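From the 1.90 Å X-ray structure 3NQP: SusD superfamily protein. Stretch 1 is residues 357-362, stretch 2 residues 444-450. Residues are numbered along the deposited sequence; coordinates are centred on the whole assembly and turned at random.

Stretch 1, residues 357-362: HVRKNI
Stretch 2 (444-450) KEFIQEG

The contact centres on the buried ammonium of Lys 360, which reaches across with chi1 to chi4 all t. Lys 360 NZ donates to Ile 447 O (2.8 Å), Glu 445 O (3.0 Å) and Glu 449 OE1 (2.8 Å), the last also a salt bridge; a water 2.8 Å from Lys 360 NZ accepts from it and donates to Lys 444 O at 2.8 Å. A long, charged side chain suits this place, spanning the gap to carbonyls of the last helical residue, Glu 445, and of the turn.

Phe 446 (phi/psi -118/32) leaves helical geometry and opens a type II turn, Ile 447 at -54/124 and Gln 448 at 73/21, closed by Glu 449 N to Phe 446 O (3.0 Å). Glu 449 (chi1 m, chi2 t) starts sideways, but its carboxylate comes nearer, balancing the lysine's charge.

After strand 357-358, Lys 360 (-59/-40) and Asn 361 (-154/53, chi1 t) point toward stretch 2, as does Val 358. Lys 360 CA lies 8.1 Å from Gln 448 CA. The Gln 448 amide (chi1, chi2 t) both accepts and donates: waters join OE1 to Asn 361 ND2 and, weakly at N, Asn 361 N; another joins NE2 to Val 358 O.

Apolar Val 358 (chi1 t) and Ile 447 (chi1 m, chi2 t) suit burial; Val 358 CG1 packs 3.6 Å from Gln 448 NE2. Together the stretches bury 272 Å².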

# COMPACT_ATOMS: atom_id res chain seq x y z
N HIS A 357 10.86 -16.03 0.67
CA HIS A 357 11.33 -15.12 1.70
C HIS A 357 11.63 -13.75 1.05
O HIS A 357 12.26 -13.68 -0.01
CB HIS A 357 12.59 -15.73 2.35
CG HIS A 357 12.46 -17.19 2.67
ND1 HIS A 357 12.01 -17.65 3.88
CD2 HIS A 357 12.73 -18.30 1.92
CE1 HIS A 357 11.98 -18.97 3.87
NE2 HIS A 357 12.44 -19.39 2.70
N VAL A 358 11.10 -12.67 1.62
CA VAL A 358 11.06 -11.41 0.90
C VAL A 358 12.28 -10.58 1.21
O VAL A 358 12.51 -10.18 2.37
CB VAL A 358 9.74 -10.61 1.22
CG1 VAL A 358 9.75 -9.26 0.48
CG2 VAL A 358 8.49 -11.45 0.80
N ARG A 359 13.07 -10.31 0.15
CA ARG A 359 14.25 -9.48 0.25
C ARG A 359 14.12 -8.16 -0.53
O ARG A 359 15.13 -7.49 -0.80
CB ARG A 359 15.47 -10.27 -0.25
CG ARG A 359 15.34 -10.74 -1.67
CD ARG A 359 16.71 -11.20 -2.20
NE ARG A 359 16.53 -12.16 -3.28
CZ ARG A 359 17.45 -13.05 -3.63
NH1 ARG A 359 18.60 -13.05 -2.98
NH2 ARG A 359 17.22 -13.93 -4.61
N LYS A 360 12.89 -7.78 -0.86
CA LYS A 360 12.59 -6.61 -1.68
C LYS A 360 13.10 -5.32 -1.09
O LYS A 360 13.57 -4.46 -1.84
CB LYS A 360 11.07 -6.47 -1.85
CG LYS A 360 10.64 -5.43 -2.91
CD LYS A 360 9.15 -5.53 -3.23
CE LYS A 360 8.69 -4.39 -4.15
NZ LYS A 360 7.33 -4.64 -4.66
N ASN A 361 12.99 -5.17 0.23
CA ASN A 361 13.15 -3.86 0.89
C ASN A 361 13.61 -4.06 2.36
O ASN A 361 12.99 -3.60 3.29
CB ASN A 361 11.83 -3.08 0.78
CG ASN A 361 11.92 -1.65 1.27
OD1 ASN A 361 12.95 -0.98 1.11
ND2 ASN A 361 10.80 -1.16 1.82
N ILE A 362 14.69 -4.83 2.53
CA ILE A 362 15.22 -5.17 3.87
C ILE A 362 16.46 -4.35 4.25
O ILE A 362 17.29 -4.77 5.08
CB ILE A 362 15.44 -6.71 4.03
CG1 ILE A 362 16.38 -7.27 2.95
CG2 ILE A 362 14.09 -7.44 3.99
CD1 ILE A 362 17.12 -8.65 3.35
N LYS A 444 2.39 -8.38 -9.30
CA LYS A 444 3.83 -8.55 -9.46
C LYS A 444 4.67 -7.34 -9.05
O LYS A 444 5.77 -7.50 -8.47
CB LYS A 444 4.16 -8.90 -10.88
CG LYS A 444 3.76 -10.28 -11.30
CD LYS A 444 4.03 -10.41 -12.80
CE LYS A 444 3.41 -11.67 -13.32
NZ LYS A 444 3.81 -11.93 -14.71
N GLU A 445 4.17 -6.14 -9.39
CA GLU A 445 4.94 -4.90 -9.23
C GLU A 445 5.00 -4.46 -7.75
O GLU A 445 6.02 -3.92 -7.30
CB GLU A 445 4.33 -3.78 -10.09
CG GLU A 445 5.07 -2.45 -10.16
CD GLU A 445 6.46 -2.55 -10.80
OE1 GLU A 445 6.71 -3.51 -11.55
OE2 GLU A 445 7.27 -1.67 -10.56
N PHE A 446 3.92 -4.70 -7.03
CA PHE A 446 3.69 -4.09 -5.72
C PHE A 446 3.58 -5.07 -4.53
O PHE A 446 2.90 -4.82 -3.54
CB PHE A 446 2.45 -3.24 -5.79
CG PHE A 446 2.54 -2.12 -6.73
CD1 PHE A 446 3.46 -1.10 -6.51
CD2 PHE A 446 1.72 -2.06 -7.86
CE1 PHE A 446 3.57 -0.06 -7.41
CE2 PHE A 446 1.83 -1.00 -8.73
CZ PHE A 446 2.76 -0.01 -8.51
N ILE A 447 4.29 -6.17 -4.62
CA ILE A 447 4.46 -7.07 -3.48
C ILE A 447 5.01 -6.27 -2.30
O ILE A 447 6.03 -5.59 -2.41
CB ILE A 447 5.37 -8.27 -3.84
CG1 ILE A 447 4.61 -9.23 -4.79
CG2 ILE A 447 5.79 -9.05 -2.55
CD1 ILE A 447 5.39 -10.38 -5.31
N GLN A 448 4.28 -6.32 -1.18
CA GLN A 448 4.68 -5.71 0.06
C GLN A 448 4.54 -4.18 0.01
O GLN A 448 5.17 -3.50 0.79
CB GLN A 448 6.10 -6.11 0.45
CG GLN A 448 6.35 -6.06 1.94
CD GLN A 448 7.77 -6.38 2.30
OE1 GLN A 448 8.68 -5.63 1.94
NE2 GLN A 448 7.97 -7.47 3.05
N GLU A 449 3.71 -3.69 -0.92
CA GLU A 449 3.46 -2.25 -1.14
C GLU A 449 1.96 -1.91 -1.07
O GLU A 449 1.54 -0.82 -1.43
CB GLU A 449 4.09 -1.81 -2.46
CG GLU A 449 5.59 -1.63 -2.43
CD GLU A 449 6.09 -1.13 -3.75
OE1 GLU A 449 6.32 -2.01 -4.65
OE2 GLU A 449 6.21 0.13 -3.90
N GLY A 450 1.17 -2.82 -0.50
CA GLY A 450 -0.13 -2.45 0.07
C GLY A 450 -1.26 -2.18 -0.91
O GLY A 450 -2.13 -1.34 -0.64
O HOH W 1 10.92 -8.50 3.90
O HOH W 2 7.48 -6.93 -6.27
O HOH W 3 8.61 -2.83 2.26
O HOH W 4 11.17 -6.25 2.14